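PDB 3GMS: putative NADPH:quinone reductase from Bacillus thuringiensis, which is of unproven function but probably reduces quinones with NADPH, as a member of the medium-chain dehydrogenase/reductase superfamily. Local coordinates for residues Phe109-Pro114 against Tyr278-Thr283. Numbering follows the deposited sequence.
Sequences FVVPIP and YKWQET
Gln281 and Trp280 reach from helix 277-292 to Phe109, Val110, Val111 and Pro112. Along Gln281, CB leads to CG, which lies anti to the carbonyl carbon, and a bend at chi2 (-74°) turns CD toward the strand, 3.7 Å from Val110 O. The amide then divides its contacts. OE1 rests 3.8 Å from Pro112 CD, the two side chains crossing at about a right angle, while NE2 donates to Val110 O over 3.1 Å. This bond is bent, with NE2 above the carbonyl plane. NE2 also binds Asp108 O, so one amide nitrogen ties the carbonyls of Asp108 and Val110 to the helix. Beside it, the indole ring of Trp280 receives the edge of the Phe109 ring on its face, an edge-to-face pair with centroids 5.8 Å apart and planes at 78°. The far rim of the indole reaches the strand: CZ3 lies 3.6 Å from Val111 CG2 and 3.5 Å from Phe109 O, which sits near the ring plane. Asn272 OD1 accepts from Trp280 NE1, and Arg94 makes cation-pi contacts with both aromatic rings. Leu130 of helix 127-139 also touches Trp280. The contact thus joins strand 110-112 of the GroES-like domain, paired antiparallel with strand 89-92, to helix 277-292, which follows the parallel Rossmann sheet in the chain; its residues 278-283 run at about 33° to the strand.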
# COMPACT_ATOMS: atom_id res chain seq x y z
N PHE A 109 15.92 -1.08 -8.90
CA PHE A 109 14.56 -0.99 -8.36
C PHE A 109 13.64 -0.19 -9.26
O PHE A 109 12.55 0.21 -8.86
CB PHE A 109 14.60 -0.35 -6.97
CG PHE A 109 15.56 -1.03 -6.04
CD1 PHE A 109 15.54 -2.42 -5.90
CD2 PHE A 109 16.50 -0.28 -5.32
CE1 PHE A 109 16.46 -3.09 -5.05
CE2 PHE A 109 17.41 -0.94 -4.48
CZ PHE A 109 17.37 -2.34 -4.35
N VAL A 110 14.11 0.10 -10.48
CA VAL A 110 13.28 0.73 -11.48
C VAL A 110 12.33 -0.31 -12.12
O VAL A 110 12.78 -1.31 -12.68
CB VAL A 110 14.17 1.43 -12.55
CG1 VAL A 110 13.34 1.88 -13.69
CG2 VAL A 110 14.92 2.63 -11.93
N VAL A 111 11.03 -0.10 -12.01
CA VAL A 111 10.06 -1.03 -12.58
C VAL A 111 9.50 -0.53 -13.91
O VAL A 111 8.76 0.46 -13.95
CB VAL A 111 8.84 -1.26 -11.60
CG1 VAL A 111 7.86 -2.23 -12.18
CG2 VAL A 111 9.33 -1.70 -10.19
N PRO A 112 9.82 -1.23 -15.02
CA PRO A 112 9.29 -0.84 -16.34
C PRO A 112 7.78 -1.00 -16.38
O PRO A 112 7.28 -1.99 -15.88
CB PRO A 112 9.93 -1.88 -17.29
CG PRO A 112 11.16 -2.34 -16.57
CD PRO A 112 10.72 -2.40 -15.11
N ILE A 113 7.08 -0.03 -16.99
CA ILE A 113 5.63 -0.10 -17.15
C ILE A 113 5.28 -0.19 -18.66
O ILE A 113 5.79 0.60 -19.44
CB ILE A 113 4.95 1.13 -16.55
CG1 ILE A 113 5.22 1.16 -15.04
CG2 ILE A 113 3.44 1.10 -16.85
CD1 ILE A 113 4.49 0.06 -14.21
N PRO A 114 4.46 -1.16 -19.04
CA PRO A 114 4.11 -1.34 -20.48
C PRO A 114 3.11 -0.28 -20.95
O PRO A 114 2.40 0.30 -20.13
CB PRO A 114 3.49 -2.74 -20.51
CG PRO A 114 2.88 -2.92 -19.18
CD PRO A 114 3.80 -2.18 -18.20
N TYR A 278 16.06 -9.50 -8.24
CA TYR A 278 15.54 -10.31 -9.31
C TYR A 278 14.12 -10.75 -8.95
O TYR A 278 13.18 -10.59 -9.76
CB TYR A 278 16.44 -11.54 -9.53
CG TYR A 278 15.89 -12.46 -10.58
CD1 TYR A 278 16.13 -12.22 -11.94
CD2 TYR A 278 15.10 -13.57 -10.22
CE1 TYR A 278 15.60 -13.07 -12.93
CE2 TYR A 278 14.56 -14.41 -11.21
CZ TYR A 278 14.81 -14.16 -12.55
OH TYR A 278 14.28 -15.00 -13.52
N LYS A 279 13.96 -11.29 -7.75
CA LYS A 279 12.65 -11.74 -7.30
C LYS A 279 11.65 -10.57 -7.18
O LYS A 279 10.44 -10.72 -7.47
CB LYS A 279 12.73 -12.47 -5.96
CG LYS A 279 11.34 -12.87 -5.49
CD LYS A 279 11.27 -13.95 -4.44
CE LYS A 279 9.81 -14.14 -4.09
NZ LYS A 279 9.59 -15.40 -3.39
N TRP A 280 12.16 -9.45 -6.67
CA TRP A 280 11.34 -8.23 -6.50
C TRP A 280 10.82 -7.80 -7.89
O TRP A 280 9.63 -7.61 -8.07
CB TRP A 280 12.21 -7.18 -5.82
CG TRP A 280 11.49 -5.95 -5.33
CD1 TRP A 280 10.85 -5.79 -4.13
CD2 TRP A 280 11.36 -4.71 -6.02
NE1 TRP A 280 10.32 -4.51 -4.05
CE2 TRP A 280 10.64 -3.83 -5.18
CE3 TRP A 280 11.82 -4.25 -7.26
CZ2 TRP A 280 10.33 -2.51 -5.56
CZ3 TRP A 280 11.51 -2.93 -7.64
CH2 TRP A 280 10.79 -2.08 -6.77
N GLN A 281 11.70 -7.70 -8.89
CA GLN A 281 11.27 -7.39 -10.27
C GLN A 281 10.30 -8.41 -10.86
O GLN A 281 9.31 -8.03 -11.48
CB GLN A 281 12.46 -7.25 -11.22
CG GLN A 281 13.37 -6.08 -10.95
CD GLN A 281 12.78 -4.72 -11.37
OE1 GLN A 281 11.86 -4.63 -12.22
NE2 GLN A 281 13.32 -3.68 -10.80
N GLU A 282 10.58 -9.71 -10.66
CA GLU A 282 9.70 -10.78 -11.14
C GLU A 282 8.31 -10.67 -10.54
O GLU A 282 7.30 -10.93 -11.20
CB GLU A 282 10.27 -12.12 -10.74
CG GLU A 282 11.33 -12.55 -11.68
CD GLU A 282 10.71 -12.93 -13.00
OE1 GLU A 282 10.08 -14.00 -13.04
OE2 GLU A 282 10.80 -12.13 -13.96
N THR A 283 8.27 -10.26 -9.28
CA THR A 283 6.98 -10.10 -8.60
C THR A 283 6.19 -8.95 -9.24
O THR A 283 4.97 -9.06 -9.44
CB THR A 283 7.19 -9.87 -7.07
OG1 THR A 283 7.92 -10.98 -6.54
CG2 THR A 283 5.87 -9.78 -6.33